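Local coordinates for GTP cyclohydrolase 1 type 2 homolog (Escherichia coli, Escherichia coli O157:H7, PDB 1NMO), which binds two iron ions in a dinuclear site, forms a toroidal hexamer, and may take part in degrading radiation-damaged nucleotides, at residues S20-N25 with W96-D101; E12-A17 with D101-L106; V60-G65 with I91-W96. All blocks are in the same frame, centred on the assembly; numbering follows the deposited sequence.

Contact 1. Residues S20-N25 with W96-D101; sequences SDYAPN and WHLPLD. With FE (Fe (III) ion), chain H.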
loop_
_atom_site.group_PDB
_atom_site.type_symbol
_atom_site.label_atom_id
_atom_site.label_comp_id
_atom_site.label_asym_id
_atom_site.label_seq_id
_atom_site.Cartn_x
_atom_site.Cartn_y
_atom_site.Cartn_z
ATOM N N SER A 20 41.287 16.566 -19.475
ATOM C CA SER A 20 40.472 17.745 -19.717
ATOM C C SER A 20 39.070 17.432 -19.213
ATOM O O SER A 20 38.478 16.403 -19.587
ATOM C CB SER A 20 40.435 18.099 -21.203
ATOM O OG SER A 20 39.239 17.537 -21.747
ATOM N N ASP A 21 38.540 18.341 -18.396
ATOM C CA ASP A 21 37.250 18.149 -17.755
ATOM C C ASP A 21 36.156 19.233 -17.980
ATOM O O ASP A 21 36.415 20.328 -18.488
ATOM C CB ASP A 21 37.558 18.023 -16.275
ATOM C CG ASP A 21 36.773 16.967 -15.619
ATOM O OD1 ASP A 21 35.566 16.826 -15.958
ATOM O OD2 ASP A 21 37.383 16.301 -14.744
ATOM N N TYR A 22 34.931 18.912 -17.580
ATOM C CA TYR A 22 33.784 19.838 -17.666
ATOM C C TYR A 22 33.828 20.740 -16.395
ATOM O O TYR A 22 32.942 21.604 -16.178
ATOM C CB TYR A 22 32.457 19.056 -17.637
ATOM C CG TYR A 22 32.311 18.019 -18.693
ATOM C CD1 TYR A 22 31.887 18.383 -19.983
ATOM C CD2 TYR A 22 32.621 16.654 -18.434
ATOM C CE1 TYR A 22 31.769 17.422 -21.022
ATOM C CE2 TYR A 22 32.517 15.669 -19.462
ATOM C CZ TYR A 22 32.090 16.070 -20.753
ATOM O OH TYR A 22 31.998 15.180 -21.805
ATOM N N ALA A 23 34.803 20.511 -15.519
ATOM C CA ALA A 23 34.825 21.346 -14.335
ATOM C C ALA A 23 36.190 21.328 -13.665
ATOM O O ALA A 23 37.003 20.407 -13.853
ATOM C CB ALA A 23 33.702 20.932 -13.362
ATOM N N PRO A 24 36.499 22.383 -12.911
ATOM C CA PRO A 24 37.833 22.287 -12.298
ATOM C C PRO A 24 38.004 21.120 -11.336
ATOM O O PRO A 24 37.115 20.815 -10.570
ATOM C CB PRO A 24 37.988 23.617 -11.566
ATOM C CG PRO A 24 36.476 24.072 -11.305
ATOM C CD PRO A 24 35.852 23.696 -12.650
ATOM N N ASN A 25 39.160 20.472 -11.376
ATOM C CA ASN A 25 39.457 19.402 -10.429
ATOM C C ASN A 25 40.475 19.959 -9.353
ATOM O O ASN A 25 41.314 20.844 -9.655
ATOM C CB ASN A 25 39.985 18.168 -11.190
ATOM C CG ASN A 25 38.911 17.473 -11.990
ATOM O OD1 ASN A 25 37.847 17.058 -11.416
ATOM N ND2 ASN A 25 39.165 17.281 -13.344
ATOM N N TRP A 96 36.992 15.817 -7.616
ATOM C CA TRP A 96 37.722 15.257 -8.746
ATOM C C TRP A 96 36.676 14.539 -9.605
ATOM O O TRP A 96 36.089 13.538 -9.185
ATOM C CB TRP A 96 38.791 14.261 -8.318
ATOM C CG TRP A 96 40.056 14.946 -7.954
ATOM C CD1 TRP A 96 41.049 15.318 -8.803
ATOM C CD2 TRP A 96 40.417 15.475 -6.661
ATOM N NE1 TRP A 96 41.997 16.044 -8.141
ATOM C CE2 TRP A 96 41.640 16.158 -6.823
ATOM C CE3 TRP A 96 39.818 15.429 -5.375
ATOM C CZ2 TRP A 96 42.278 16.800 -5.774
ATOM C CZ3 TRP A 96 40.435 16.057 -4.328
ATOM C CH2 TRP A 96 41.672 16.750 -4.532
ATOM N N HIS A 97 36.434 15.035 -10.815
ATOM C CA HIS A 97 35.452 14.439 -11.714
ATOM C C HIS A 97 36.108 13.350 -12.609
ATOM O O HIS A 97 36.425 12.277 -12.092
ATOM C CB HIS A 97 34.780 15.551 -12.537
ATOM C CG HIS A 97 33.602 15.105 -13.347
ATOM N ND1 HIS A 97 33.500 15.353 -14.707
ATOM C CD2 HIS A 97 32.502 14.378 -13.015
ATOM C CE1 HIS A 97 32.397 14.790 -15.179
ATOM N NE2 HIS A 97 31.771 14.194 -14.177
ATOM N N LEU A 98 36.406 13.586 -13.894
ATOM C CA LEU A 98 36.907 12.453 -14.707
ATOM C C LEU A 98 38.084 11.676 -14.138
ATOM O O LEU A 98 38.131 10.397 -14.201
ATOM C CB LEU A 98 37.166 12.895 -16.165
ATOM C CG LEU A 98 35.838 13.453 -16.769
ATOM C CD1 LEU A 98 36.035 13.933 -18.221
ATOM C CD2 LEU A 98 34.750 12.403 -16.756
ATOM N N PRO A 99 39.045 12.381 -13.532
ATOM C CA PRO A 99 40.157 11.577 -13.001
ATOM C C PRO A 99 39.668 10.513 -12.036
ATOM O O PRO A 99 40.237 9.385 -11.951
ATOM C CB PRO A 99 41.067 12.621 -12.335
ATOM C CG PRO A 99 40.810 13.874 -13.200
ATOM C CD PRO A 99 39.278 13.814 -13.327
ATOM N N LEU A 100 38.599 10.813 -11.301
ATOM C CA LEU A 100 38.104 9.802 -10.319
ATOM C C LEU A 100 37.235 8.724 -10.995
ATOM O O LEU A 100 36.850 7.745 -10.372
ATOM C CB LEU A 100 37.385 10.503 -9.144
ATOM C CG LEU A 100 37.170 9.666 -7.857
ATOM C CD1 LEU A 100 38.494 9.091 -7.330
ATOM C CD2 LEU A 100 36.696 10.665 -6.793
ATOM N N ASP A 101 36.911 8.910 -12.263
ATOM C CA ASP A 101 36.209 7.858 -13.012
ATOM C C ASP A 101 37.263 6.930 -13.637
ATOM O O ASP A 101 37.203 5.713 -13.491
ATOM C CB ASP A 101 35.329 8.448 -14.158
ATOM C CG ASP A 101 34.054 9.052 -13.637
ATOM O OD1 ASP A 101 33.429 8.371 -12.790
ATOM O OD2 ASP A 101 33.686 10.195 -14.014
HETATM FE FE FE H . 31.364 9.997 -13.295
HETATM O O HOH W 1 31.092 9.148 -15.495
#
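The imidazole of His97 meets Asp21 and Tyr22 at its edge. Asp21 OD1 lies in the ring plane and accepts from His97 ND1 at 2.8 Å, in a nearly straight bond (169°). It uses its syn lone pair, and the carboxylate is turned 35° from the ring. Tyr22 brings its own ring edge: CD2 lies 3.8 Å from His97 CE1. Leu98 CD1 lies 4.1 Å from Tyr22 CE2. Outside the two segments, Trp68 meets His97 edge-to-face, and the His63 ring also touches it.

The Asp21 carboxylate is gripped on both oxygens. OD1 takes a second N-H, from Tyr22 N, on its anti lone pair. OD2 accepts from Leu98 N at 3.0 Å, on the syn side and somewhat out of plane. The N-H groups of Tyr22, His97 and Leu98 fix the rotation of the carboxylate and probably favour its charged form. Asn25 ND2 also donates to OD2, in a bond modelled so short that its length is doubtful.

Asn25 also spans the two segments. Its OD1 accepts from His97 N, while ND2 packs 3.5 Å from Pro99 CD. Asn25 CB rests 3.9 Å from Trp96 CD1.

The contact ties the loop between helix 3-13 and strand 26-29 to the start of helix 98-102, just after strand 92-95. That helix carries Asp101, whose carboxylate binds an iron together with His63 and Glu219.

Contact 2. Residues E12-A17 with D101-L106; sequences EKLNSA and DAHPEL. With FE (Fe (III) ion), chain H.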
loop_
_atom_site.group_PDB
_atom_site.type_symbol
_atom_site.label_atom_id
_atom_site.label_comp_id
_atom_site.label_asym_id
_atom_site.label_seq_id
_atom_site.Cartn_x
_atom_site.Cartn_y
_atom_site.Cartn_z
ATOM N N GLU A 12 48.391 14.486 -7.972
ATOM C CA GLU A 12 49.407 13.605 -8.587
ATOM C C GLU A 12 49.003 12.135 -8.641
ATOM O O GLU A 12 49.303 11.463 -9.624
ATOM C CB GLU A 12 50.788 13.763 -7.912
ATOM C CG GLU A 12 51.528 15.023 -8.502
ATOM C CD GLU A 12 52.560 15.620 -7.524
ATOM O OE1 GLU A 12 52.969 14.884 -6.567
ATOM O OE2 GLU A 12 52.980 16.810 -7.725
ATOM N N LYS A 13 48.292 11.653 -7.624
ATOM C CA LYS A 13 47.860 10.244 -7.613
ATOM C C LYS A 13 46.851 9.963 -8.724
ATOM O O LYS A 13 46.934 8.969 -9.455
ATOM C CB LYS A 13 47.282 9.900 -6.244
ATOM C CG LYS A 13 46.713 8.440 -6.068
ATOM C CD LYS A 13 47.721 7.306 -6.377
ATOM C CE LYS A 13 47.188 5.917 -5.988
ATOM N NZ LYS A 13 48.227 4.719 -6.146
ATOM N N LEU A 14 45.911 10.860 -8.913
ATOM C CA LEU A 14 44.931 10.631 -9.953
ATOM C C LEU A 14 45.408 11.090 -11.294
ATOM O O LEU A 14 44.665 10.997 -12.263
ATOM C CB LEU A 14 43.632 11.353 -9.597
ATOM C CG LEU A 14 42.948 10.949 -8.298
ATOM C CD1 LEU A 14 41.540 11.521 -8.268
ATOM C CD2 LEU A 14 42.874 9.448 -8.168
ATOM N N ASN A 15 46.645 11.583 -11.367
ATOM C CA ASN A 15 47.167 12.137 -12.648
ATOM C C ASN A 15 46.070 13.033 -13.209
ATOM O O ASN A 15 45.703 12.962 -14.376
ATOM C CB ASN A 15 47.524 10.994 -13.606
ATOM C CG ASN A 15 48.666 10.118 -13.027
ATOM O OD1 ASN A 15 49.807 10.610 -12.819
ATOM N ND2 ASN A 15 48.361 8.835 -12.725
ATOM N N SER A 16 45.569 13.908 -12.338
ATOM C CA SER A 16 44.481 14.800 -12.682
ATOM C C SER A 16 44.786 15.881 -13.727
ATOM O O SER A 16 44.020 16.098 -14.652
ATOM C CB SER A 16 43.955 15.444 -11.401
ATOM O OG SER A 16 42.846 16.295 -11.688
ATOM N N ALA A 17 45.896 16.577 -13.568
ATOM C CA ALA A 17 46.202 17.661 -14.494
ATOM C C ALA A 17 46.072 17.358 -15.997
ATOM O O ALA A 17 45.566 18.205 -16.778
ATOM C CB ALA A 17 47.622 18.209 -14.176
ATOM N N ASP A 101 36.911 8.910 -12.263
ATOM C CA ASP A 101 36.209 7.858 -13.012
ATOM C C ASP A 101 37.263 6.930 -13.637
ATOM O O ASP A 101 37.203 5.713 -13.491
ATOM C CB ASP A 101 35.329 8.448 -14.158
ATOM C CG ASP A 101 34.054 9.052 -13.637
ATOM O OD1 ASP A 101 33.429 8.371 -12.790
ATOM O OD2 ASP A 101 33.686 10.195 -14.014
ATOM N N ALA A 102 38.242 7.544 -14.320
ATOM C CA ALA A 102 39.301 6.816 -15.032
ATOM C C ALA A 102 40.434 6.114 -14.261
ATOM O O ALA A 102 40.877 5.073 -14.686
ATOM C CB ALA A 102 39.910 7.724 -16.106
ATOM N N HIS A 103 40.901 6.602 -13.128
ATOM C CA HIS A 103 42.024 5.870 -12.474
ATOM C C HIS A 103 41.926 4.313 -12.448
ATOM O O HIS A 103 41.015 3.736 -11.859
ATOM C CB HIS A 103 42.245 6.426 -11.056
ATOM C CG HIS A 103 43.600 6.139 -10.510
ATOM N ND1 HIS A 103 43.831 5.146 -9.565
ATOM C CD2 HIS A 103 44.823 6.593 -10.891
ATOM C CE1 HIS A 103 45.132 4.999 -9.397
ATOM N NE2 HIS A 103 45.757 5.863 -10.193
ATOM N N PRO A 104 42.933 3.608 -12.991
ATOM C CA PRO A 104 42.821 2.138 -12.995
ATOM C C PRO A 104 42.705 1.408 -11.640
ATOM O O PRO A 104 42.318 0.231 -11.553
ATOM C CB PRO A 104 44.067 1.692 -13.756
ATOM C CG PRO A 104 44.603 2.960 -14.490
ATOM C CD PRO A 104 44.278 4.039 -13.430
ATOM N N GLU A 105 43.073 2.079 -10.568
ATOM C CA GLU A 105 43.061 1.415 -9.294
ATOM C C GLU A 105 41.906 1.888 -8.445
ATOM O O GLU A 105 41.119 1.096 -7.940
ATOM C CB GLU A 105 44.378 1.726 -8.576
ATOM C CG GLU A 105 44.302 1.447 -7.083
ATOM C CD GLU A 105 45.510 1.940 -6.290
ATOM O OE1 GLU A 105 46.501 2.473 -6.894
ATOM O OE2 GLU A 105 45.463 1.773 -5.036
ATOM N N LEU A 106 41.800 3.209 -8.332
ATOM C CA LEU A 106 40.824 3.930 -7.483
ATOM C C LEU A 106 39.536 4.375 -8.181
ATOM O O LEU A 106 38.530 4.684 -7.530
ATOM C CB LEU A 106 41.550 5.196 -6.932
ATOM C CG LEU A 106 42.365 5.208 -5.603
ATOM C CD1 LEU A 106 42.702 3.859 -5.066
ATOM C CD2 LEU A 106 43.555 6.111 -5.752
HETATM FE FE FE H . 31.364 9.997 -13.295
HETATM O O HOH W 1 31.092 9.148 -15.495
#
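Lys13 NZ and Glu105 OE1 form a salt bridge at 2.9 Å. The ammonium meets OE1 on the syn side, 28° out of the carboxylate plane. The two side chains cross at about a right angle. The lysine chain bends at chi2 (56°), which turns CD aside.

The stem of Lys13 packs on Leu106. Its CE lies 3.6 Å from Leu106 CD2, and CG is close to the same methyl. Leu14 adds its CD2, 4.2 Å from Leu106 CD2. The same Leu14 methyl sits 4.1 Å from His103 CG, the two side chains again crossing at about a right angle.

His103 is held within its own turn. Its ND1 accepts from Leu106 N at 3.1 Å, nearly straight (167°) and close to the ring plane. This bond limits rotation of the ring, and Pro104 CD packs on one face, toward the rim. Helix 3-13 ends beside it in a Schellman motif, with Asn15 at positive phi.

Because ND1 accepts a hydrogen bond, a proton on His103 would be expected on NE2 if the ring is neutral. Lys13 NZ, 4.9 Å from that NE2, would alone probably disfavour a second proton; Glu105 OE1, at the ring edge, would partly offset this. The contact sets an ion pair beside an apolar patch, joining the end of helix 3-13 to the turn after helix 98-102.

Contact 3. Residues V60-G65 with I91-W96; sequences VIVHHG and INLYGW. With FE (Fe (III) ion), chain G; FE (Fe (III) ion), chain H.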
loop_
_atom_site.group_PDB
_atom_site.type_symbol
_atom_site.label_atom_id
_atom_site.label_comp_id
_atom_site.label_asym_id
_atom_site.label_seq_id
_atom_site.Cartn_x
_atom_site.Cartn_y
_atom_site.Cartn_z
ATOM N N VAL A 60 35.970 18.681 2.590
ATOM C CA VAL A 60 34.985 17.790 1.999
ATOM C C VAL A 60 35.547 17.405 0.657
ATOM O O VAL A 60 36.062 18.275 -0.058
ATOM C CB VAL A 60 33.658 18.476 1.763
ATOM C CG1 VAL A 60 32.697 17.569 0.941
ATOM C CG2 VAL A 60 33.081 18.696 3.075
ATOM N N ILE A 61 35.533 16.103 0.344
ATOM C CA ILE A 61 36.018 15.664 -0.956
ATOM C C ILE A 61 34.868 14.892 -1.659
ATOM O O ILE A 61 34.181 14.065 -1.024
ATOM C CB ILE A 61 37.265 14.786 -0.829
ATOM C CG1 ILE A 61 38.374 15.528 -0.063
ATOM C CG2 ILE A 61 37.686 14.410 -2.243
ATOM C CD1 ILE A 61 39.726 14.786 0.040
ATOM N N VAL A 62 34.649 15.171 -2.949
ATOM C CA VAL A 62 33.538 14.596 -3.682
ATOM C C VAL A 62 33.826 14.272 -5.123
ATOM O O VAL A 62 34.870 14.674 -5.626
ATOM C CB VAL A 62 32.331 15.579 -3.737
ATOM C CG1 VAL A 62 31.776 15.858 -2.355
ATOM C CG2 VAL A 62 32.733 16.838 -4.399
ATOM N N HIS A 63 32.941 13.475 -5.757
ATOM C CA HIS A 63 33.085 13.180 -7.169
ATOM C C HIS A 63 32.452 14.317 -7.988
ATOM O O HIS A 63 32.957 14.633 -9.068
ATOM C CB HIS A 63 32.412 11.897 -7.527
ATOM C CG HIS A 63 32.528 11.516 -8.979
ATOM N ND1 HIS A 63 33.661 11.755 -9.745
ATOM C CD2 HIS A 63 31.630 10.906 -9.807
ATOM C CE1 HIS A 63 33.445 11.316 -10.982
ATOM N NE2 HIS A 63 32.216 10.801 -11.052
ATOM N N HIS A 64 31.352 14.904 -7.471
ATOM C CA HIS A 64 30.618 16.013 -8.112
ATOM C C HIS A 64 30.594 17.296 -7.246
ATOM O O HIS A 64 29.789 17.454 -6.305
ATOM C CB HIS A 64 29.163 15.639 -8.372
ATOM C CG HIS A 64 28.974 14.456 -9.255
ATOM N ND1 HIS A 64 28.576 13.228 -8.769
ATOM C CD2 HIS A 64 29.105 14.311 -10.596
ATOM C CE1 HIS A 64 28.458 12.384 -9.773
ATOM N NE2 HIS A 64 28.769 13.013 -10.890
ATOM N N GLY A 65 31.467 18.242 -7.573
ATOM C CA GLY A 65 31.525 19.474 -6.792
ATOM C C GLY A 65 30.783 20.537 -7.533
ATOM O O GLY A 65 29.696 20.252 -8.039
ATOM N N ILE A 91 35.437 25.453 5.709
ATOM C CA ILE A 91 35.615 24.088 5.257
ATOM C C ILE A 91 36.140 24.094 3.805
ATOM O O ILE A 91 35.531 24.733 2.963
ATOM C CB ILE A 91 34.272 23.343 5.300
ATOM C CG1 ILE A 91 33.777 23.152 6.716
ATOM C CG2 ILE A 91 34.403 22.000 4.667
ATOM C CD1 ILE A 91 32.447 22.394 6.786
ATOM N N ASN A 92 37.280 23.446 3.525
ATOM C CA ASN A 92 37.778 23.274 2.129
ATOM C C ASN A 92 36.903 22.301 1.251
ATOM O O ASN A 92 36.611 21.170 1.669
ATOM C CB ASN A 92 39.206 22.685 2.135
ATOM C CG ASN A 92 40.181 23.588 2.831
ATOM O OD1 ASN A 92 40.845 24.408 2.200
ATOM N ND2 ASN A 92 40.225 23.508 4.158
ATOM N N LEU A 93 36.453 22.689 0.061
ATOM C CA LEU A 93 35.742 21.665 -0.745
ATOM C C LEU A 93 36.667 21.298 -1.878
ATOM O O LEU A 93 37.144 22.194 -2.593
ATOM C CB LEU A 93 34.482 22.176 -1.425
ATOM C CG LEU A 93 33.872 21.224 -2.472
ATOM C CD1 LEU A 93 33.210 20.092 -1.701
ATOM C CD2 LEU A 93 32.778 21.914 -3.310
ATOM N N TYR A 94 36.944 19.999 -2.059
ATOM C CA TYR A 94 37.757 19.545 -3.197
ATOM C C TYR A 94 36.779 18.634 -3.908
ATOM O O TYR A 94 35.890 18.050 -3.237
ATOM C CB TYR A 94 38.927 18.632 -2.776
ATOM C CG TYR A 94 39.955 19.190 -1.775
ATOM C CD1 TYR A 94 39.632 19.363 -0.461
ATOM C CD2 TYR A 94 41.260 19.506 -2.181
ATOM C CE1 TYR A 94 40.578 19.828 0.478
ATOM C CE2 TYR A 94 42.223 19.991 -1.265
ATOM C CZ TYR A 94 41.875 20.133 0.060
ATOM O OH TYR A 94 42.850 20.522 0.980
ATOM N N GLY A 95 36.930 18.526 -5.239
ATOM C CA GLY A 95 36.157 17.621 -6.092
ATOM C C GLY A 95 37.101 17.096 -7.213
ATOM O O GLY A 95 37.995 17.842 -7.663
ATOM N N TRP A 96 36.992 15.817 -7.616
ATOM C CA TRP A 96 37.722 15.257 -8.746
ATOM C C TRP A 96 36.676 14.539 -9.605
ATOM O O TRP A 96 36.089 13.538 -9.185
ATOM C CB TRP A 96 38.791 14.261 -8.318
ATOM C CG TRP A 96 40.056 14.946 -7.954
ATOM C CD1 TRP A 96 41.049 15.318 -8.803
ATOM C CD2 TRP A 96 40.417 15.475 -6.661
ATOM N NE1 TRP A 96 41.997 16.044 -8.141
ATOM C CE2 TRP A 96 41.640 16.158 -6.823
ATOM C CE3 TRP A 96 39.818 15.429 -5.375
ATOM C CZ2 TRP A 96 42.278 16.800 -5.774
ATOM C CZ3 TRP A 96 40.435 16.057 -4.328
ATOM C CH2 TRP A 96 41.672 16.750 -4.532
HETATM FE FE FE G . 28.709 11.341 -12.216
HETATM FE FE FE H . 31.364 9.997 -13.295
HETATM O O HOH W 1 31.092 9.148 -15.495
#
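His63 NE2 binds one iron at 2.5 Å, and its ND1 donates to Trp96 O across the contact. That bond is 3.1 Å long, lies near the ring plane, and falls on a lone pair of the carbonyl. Chi1 of -180° puts CG anti to the backbone N, and the bond from ND1 then helps set the turn of the ring. His64 NE2 binds the second iron at 2.1 Å. Glu219 binds both ions, with His215 on the second.

Behind the histidines, strands 59-62 and 92-95 run parallel. Val60 N bonds to Asn92 O and Tyr94 N to Val60 O. Val62 N then bonds to Tyr94 O, and Trp96 N to Val62 O.

Apolar groups fill both faces. Val60 CG1 meets Leu93 CD1 at 3.7 Å, and helix 46-54 covers that valine. On the other face, Ile61 CG2 lies at the edge of the Trp96 indole, 3.8 Å from CZ3. Ile61 CG1 also touches Tyr94 CD1. Helix 3-13 packs over Tyr94 and Trp96, and Asn11 accepts from the indole N-H.

The strands and helix 78-88 form a beta-alpha-beta unit, with the metal site at the C-terminal end of strand 59-62.

Contacts 1 and 3 border the dinuclear iron site; contact 2 reaches it only through Asp101, which it shares with contact 1. Contact 3 supplies His63 and His64. Asp101 OD1 lies 3.2 Å from His63 NE2, and both residues bind the same iron. Contacts 1 and 3 share Trp96, and His97 O comes within 3.3 Å of His63 CE1. Contact 2 adjoins both through Leu14 CD1, 3.7 Å from Trp96 CG. Ser16 OG also packs 3.5 Å from Asn25 CB of contact 1. Along the chain, contact 3 is nested inside contact 1, and contact 1 inside contact 2. Centres are about 10 Å apart for contacts 1 and 2, and about 15 Å for 2 and 3.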